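Local coordinates for genome polyprotein (PDB 6QWT) that probably copies the viral RNA genome, this chain being the 3Dpol RNA-dependent RNA polymerase part of a longer picornaviral polyprotein, at residues T33-V38 and R162-V167; A144-P149 and P261-D266. All coordinates share one frame; numbering follows the deposited sequence.

Interaction 1: residues T33-V38 and R162-V167; sequences TKEPAV and RGVDKV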
# COMPACT_ATOMS: atom_id res chain seq x y z
N THR A 33 -6.97 -20.10 11.59
CA THR A 33 -7.99 -19.10 11.29
C THR A 33 -7.79 -18.45 9.94
O THR A 33 -8.58 -17.59 9.55
CB THR A 33 -8.01 -18.01 12.38
OG1 THR A 33 -6.86 -17.18 12.25
CG2 THR A 33 -8.03 -18.64 13.77
N LYS A 34 -6.74 -18.83 9.20
CA LYS A 34 -6.45 -18.26 7.90
C LYS A 34 -6.00 -19.37 6.95
O LYS A 34 -5.40 -20.36 7.38
CB LYS A 34 -5.36 -17.19 7.97
CG LYS A 34 -5.83 -15.83 8.45
CD LYS A 34 -4.65 -14.98 8.90
CE LYS A 34 -4.87 -13.50 8.62
NZ LYS A 34 -3.68 -12.69 9.00
N GLU A 35 -6.30 -19.19 5.67
CA GLU A 35 -5.94 -20.12 4.62
C GLU A 35 -5.63 -19.33 3.36
O GLU A 35 -6.01 -18.16 3.25
CB GLU A 35 -7.07 -21.13 4.35
CG GLU A 35 -7.25 -22.17 5.44
CD GLU A 35 -8.42 -23.10 5.16
OE1 GLU A 35 -8.89 -23.14 4.01
OE2 GLU A 35 -8.86 -23.80 6.10
N PRO A 36 -4.91 -19.94 2.41
CA PRO A 36 -4.64 -19.24 1.14
C PRO A 36 -5.93 -18.85 0.44
O PRO A 36 -6.91 -19.60 0.43
CB PRO A 36 -3.85 -20.27 0.33
CG PRO A 36 -3.20 -21.13 1.37
CD PRO A 36 -4.20 -21.22 2.49
N ALA A 37 -5.93 -17.65 -0.16
CA ALA A 37 -7.11 -17.14 -0.83
C ALA A 37 -7.52 -18.05 -1.98
O ALA A 37 -6.71 -18.76 -2.57
CB ALA A 37 -6.84 -15.73 -1.37
N VAL A 38 -8.82 -18.01 -2.29
CA VAL A 38 -9.35 -18.77 -3.42
C VAL A 38 -8.79 -18.19 -4.71
O VAL A 38 -8.97 -17.00 -5.01
CB VAL A 38 -10.89 -18.74 -3.41
CG1 VAL A 38 -11.44 -19.37 -4.68
CG2 VAL A 38 -11.42 -19.44 -2.18
N ARG A 162 -5.79 -15.50 3.85
CA ARG A 162 -7.01 -14.77 4.13
C ARG A 162 -7.77 -15.46 5.25
O ARG A 162 -7.62 -16.66 5.46
CB ARG A 162 -7.91 -14.66 2.88
CG ARG A 162 -7.24 -13.99 1.69
CD ARG A 162 -7.23 -12.49 1.84
NE ARG A 162 -8.46 -11.90 1.32
CZ ARG A 162 -8.88 -10.68 1.61
NH1 ARG A 162 -8.18 -9.91 2.43
NH2 ARG A 162 -10.02 -10.23 1.09
N GLY A 163 -8.59 -14.68 5.96
CA GLY A 163 -9.47 -15.27 6.95
C GLY A 163 -10.36 -16.33 6.34
O GLY A 163 -10.75 -16.25 5.18
N VAL A 164 -10.68 -17.35 7.15
CA VAL A 164 -11.45 -18.49 6.64
C VAL A 164 -12.83 -18.05 6.16
O VAL A 164 -13.43 -18.70 5.30
CB VAL A 164 -11.56 -19.59 7.72
CG1 VAL A 164 -10.27 -20.39 7.78
CG2 VAL A 164 -11.90 -18.98 9.08
N ASP A 165 -13.35 -16.95 6.72
CA ASP A 165 -14.62 -16.42 6.23
C ASP A 165 -14.48 -15.88 4.81
O ASP A 165 -15.34 -16.12 3.96
CB ASP A 165 -15.14 -15.34 7.18
CG ASP A 165 -14.15 -14.20 7.39
OD1 ASP A 165 -12.95 -14.48 7.59
OD2 ASP A 165 -14.57 -13.03 7.36
N LYS A 166 -13.39 -15.15 4.54
CA LYS A 166 -13.16 -14.61 3.21
C LYS A 166 -12.85 -15.70 2.20
O LYS A 166 -13.14 -15.55 1.01
CB LYS A 166 -12.04 -13.57 3.25
CG LYS A 166 -12.25 -12.49 4.29
CD LYS A 166 -11.92 -11.11 3.74
CE LYS A 166 -11.69 -10.11 4.87
NZ LYS A 166 -10.38 -9.40 4.74
N VAL A 167 -12.26 -16.81 2.65
CA VAL A 167 -12.06 -17.96 1.77
C VAL A 167 -13.40 -18.54 1.34
O VAL A 167 -13.65 -18.76 0.15
CB VAL A 167 -11.17 -19.01 2.45
CG1 VAL A 167 -11.18 -20.32 1.67
CG2 VAL A 167 -9.75 -18.49 2.61

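Interaction 2: residues A144-P149 and P261-D266; sequences ACLHNP and PSIPPD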
# COMPACT_ATOMS: atom_id res chain seq x y z
N ALA A 144 8.78 6.86 -25.27
CA ALA A 144 7.43 6.91 -25.83
C ALA A 144 6.38 7.06 -24.74
O ALA A 144 5.34 7.69 -24.97
CB ALA A 144 7.15 5.66 -26.66
N CYS A 145 6.62 6.48 -23.57
CA CYS A 145 5.67 6.62 -22.47
C CYS A 145 5.63 8.05 -21.94
O CYS A 145 4.57 8.53 -21.52
CB CYS A 145 6.03 5.65 -21.34
SG CYS A 145 4.77 5.54 -20.05
N LEU A 146 6.77 8.74 -21.95
CA LEU A 146 6.80 10.12 -21.48
C LEU A 146 6.00 11.05 -22.39
O LEU A 146 5.49 12.07 -21.93
CB LEU A 146 8.25 10.60 -21.37
CG LEU A 146 9.05 9.98 -20.22
CD1 LEU A 146 10.53 10.31 -20.38
CD2 LEU A 146 8.52 10.47 -18.88
N HIS A 147 5.88 10.71 -23.67
CA HIS A 147 5.11 11.51 -24.61
C HIS A 147 3.67 11.04 -24.75
O HIS A 147 2.81 11.82 -25.17
CB HIS A 147 5.79 11.52 -25.98
CG HIS A 147 7.07 12.29 -26.01
ND1 HIS A 147 8.30 11.70 -25.79
CD2 HIS A 147 7.32 13.60 -26.21
CE1 HIS A 147 9.25 12.61 -25.87
NE2 HIS A 147 8.68 13.78 -26.12
N ASN A 148 3.39 9.78 -24.42
CA ASN A 148 2.05 9.21 -24.53
C ASN A 148 1.95 8.02 -23.58
O ASN A 148 2.26 6.89 -23.98
CB ASN A 148 1.77 8.79 -25.97
CG ASN A 148 0.45 8.06 -26.12
OD1 ASN A 148 -0.54 8.39 -25.47
ND2 ASN A 148 0.44 7.04 -26.98
N PRO A 149 1.54 8.24 -22.33
CA PRO A 149 1.52 7.13 -21.36
C PRO A 149 0.41 6.12 -21.65
O PRO A 149 -0.63 6.12 -20.98
CB PRO A 149 1.31 7.84 -20.02
CG PRO A 149 0.60 9.11 -20.38
CD PRO A 149 1.12 9.51 -21.73
N PRO A 261 13.46 20.03 -20.69
CA PRO A 261 13.03 20.36 -22.06
C PRO A 261 12.58 19.17 -22.89
O PRO A 261 11.77 19.34 -23.80
CB PRO A 261 14.28 21.02 -22.66
CG PRO A 261 15.09 21.47 -21.50
CD PRO A 261 14.84 20.46 -20.42
N SER A 262 13.08 17.96 -22.61
CA SER A 262 12.78 16.80 -23.44
C SER A 262 11.40 16.20 -23.17
O SER A 262 11.06 15.19 -23.78
CB SER A 262 13.84 15.72 -23.24
OG SER A 262 14.14 15.54 -21.87
N ILE A 263 10.62 16.78 -22.27
CA ILE A 263 9.37 16.19 -21.80
C ILE A 263 8.24 17.17 -22.12
O ILE A 263 8.37 18.36 -21.85
CB ILE A 263 9.39 15.88 -20.29
CG1 ILE A 263 10.56 14.93 -19.97
CG2 ILE A 263 8.08 15.27 -19.85
CD1 ILE A 263 10.51 14.32 -18.58
N PRO A 264 7.13 16.71 -22.70
CA PRO A 264 6.05 17.63 -23.03
C PRO A 264 5.51 18.31 -21.78
O PRO A 264 5.56 17.74 -20.67
CB PRO A 264 4.99 16.72 -23.67
CG PRO A 264 5.38 15.32 -23.30
CD PRO A 264 6.86 15.35 -23.19
N PRO A 265 4.99 19.53 -21.91
CA PRO A 265 4.65 20.32 -20.71
C PRO A 265 3.43 19.81 -19.96
O PRO A 265 3.25 20.19 -18.80
CB PRO A 265 4.40 21.72 -21.28
CG PRO A 265 3.94 21.47 -22.68
CD PRO A 265 4.70 20.26 -23.16
N ASP A 266 2.59 18.97 -20.56
CA ASP A 266 1.43 18.41 -19.89
C ASP A 266 1.65 16.96 -19.46
O ASP A 266 0.67 16.24 -19.22
CB ASP A 266 0.19 18.52 -20.78
CG ASP A 266 0.29 17.68 -22.05
OD1 ASP A 266 1.41 17.49 -22.56
OD2 ASP A 266 -0.76 17.22 -22.54

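Interaction 1: residues T33-V38 and R162-V167
Glu-35 and Arg-162 face each other as an antiparallel hydrogen-bonded pair, and each backbone gives one N-H and takes one on its O. Glu-35 N donates to Arg-162 O at 2.9 Å, in the carbonyl plane and with a C=O...N angle of 159°. In return Arg-162 N reaches Glu-35 O at 2.7 Å, tilted 28° from that carbonyl's plane. Arg-162 O is also approached by the alpha carbon of Lys-34, a CA-H...O contact of 3.1 Å, at the point where Lys-34 and Gly-163 form the next, non-hydrogen-bonded pair. Gly-163 is the N-cap of the helix that follows, and its O takes the amide of Val-167. The amide of Val-164, in the first turn, instead finds Thr-33 O across the contact at 3.2 Å, from above the carbonyl plane.

Beyond the strand pair the contact is carried by side chains: Val-167 CG2 lies 3.7 Å from the carbonyl oxygen of Pro-36, and its CG1 meets Val-38 CG2 at 4.0 Å. Ala-37 CB packs against Arg-162 CG at 3.5 Å; Lys-166 CD lies over one face of the Arg-162 guanidinium, offset toward the rim. The polar ends are satisfied by residues beyond the two segments: Arg-45 grips both Glu-35 OE1, in a salt bridge, and Pro-36 O, Arg-162 NH2 bonds Lys-171 O, and Thr-33 OG1 bonds Glu-403. The whole is a short two-stranded antiparallel sheet running straight into a helix N-terminus, probably within the fingers, as in other picornaviral polymerases.

Interaction 2: residues A144-P149 and P261-D266
Leu-146 and His-147, in the last turn of helix 136-147, meet Ile-263 and Pro-264 by van der Waals contact, without a hydrogen bond between the two segments. Leu-146 comes first. Its CB points toward the opposite segment, and CD2 rests 4.3 Å from Ile-263 CD1. This is a loose apolar touch, extended by helix 180-189: Leu-146 packs on Ala-185, Met-188 and Leu-189, and Ile-263 also lies on Leu-189. The carbonyl of Leu-146 adds a second point of contact, as Pro-264 CG sits 3.5 Å from its O.

His-147 follows, and its imidazole carries the more exposed side of the interface. CG stands anti to the carbonyl carbon (chi1 -70°), and the side chains of His-147 and Pro-264 cross at about a right angle. The closest approach is CD2 to Pro-264 CD, 3.5 Å, with NE2 slightly farther from the same carbon. NE2 also lies 3.6 Å from Ser-262 O, a proximity that is not a hydrogen bond. On the other ring nitrogen, ND1 bonds Glu-143 O one turn back in its own helix, which would limit the ring's rotation.

At Asn-148 the chain leaves helical geometry, although its N still donates to Ala-144 O at 2.9 Å, and it runs on toward strand 152-157. Segment 261-266 likewise leads, through helix 267-276, to strand 277-282. These two strands lie side by side and parallel in a five-stranded mixed sheet, so the contact packs the C-terminal end of helix 136-147 against the proline-rich loop before helix 267-276, on elements that lead into two parallel neighbouring strands of the polymerase fold.

From the N terminus the chain passes 33-38, then 144-149, then 162-167 and finally 261-266, so the two contacts alternate and cross. Interaction 1 closes a loop of 123 residues when strand 161-163 returns to strand 34-36. Interaction 2, begun inside that loop, closes one of 111 residues after the chain has passed through helices 180-189 and 243-256. Strand 152-157 lies on the short stretch from 144-149 to 162-167, which belongs to both loops. They do not touch: their centres are 44 Å apart, on opposite sides of the chain's centre. Interaction 1 ties down the N-terminal part, and interaction 2 joins helix 136-147 to the loop preceding helix 267-276.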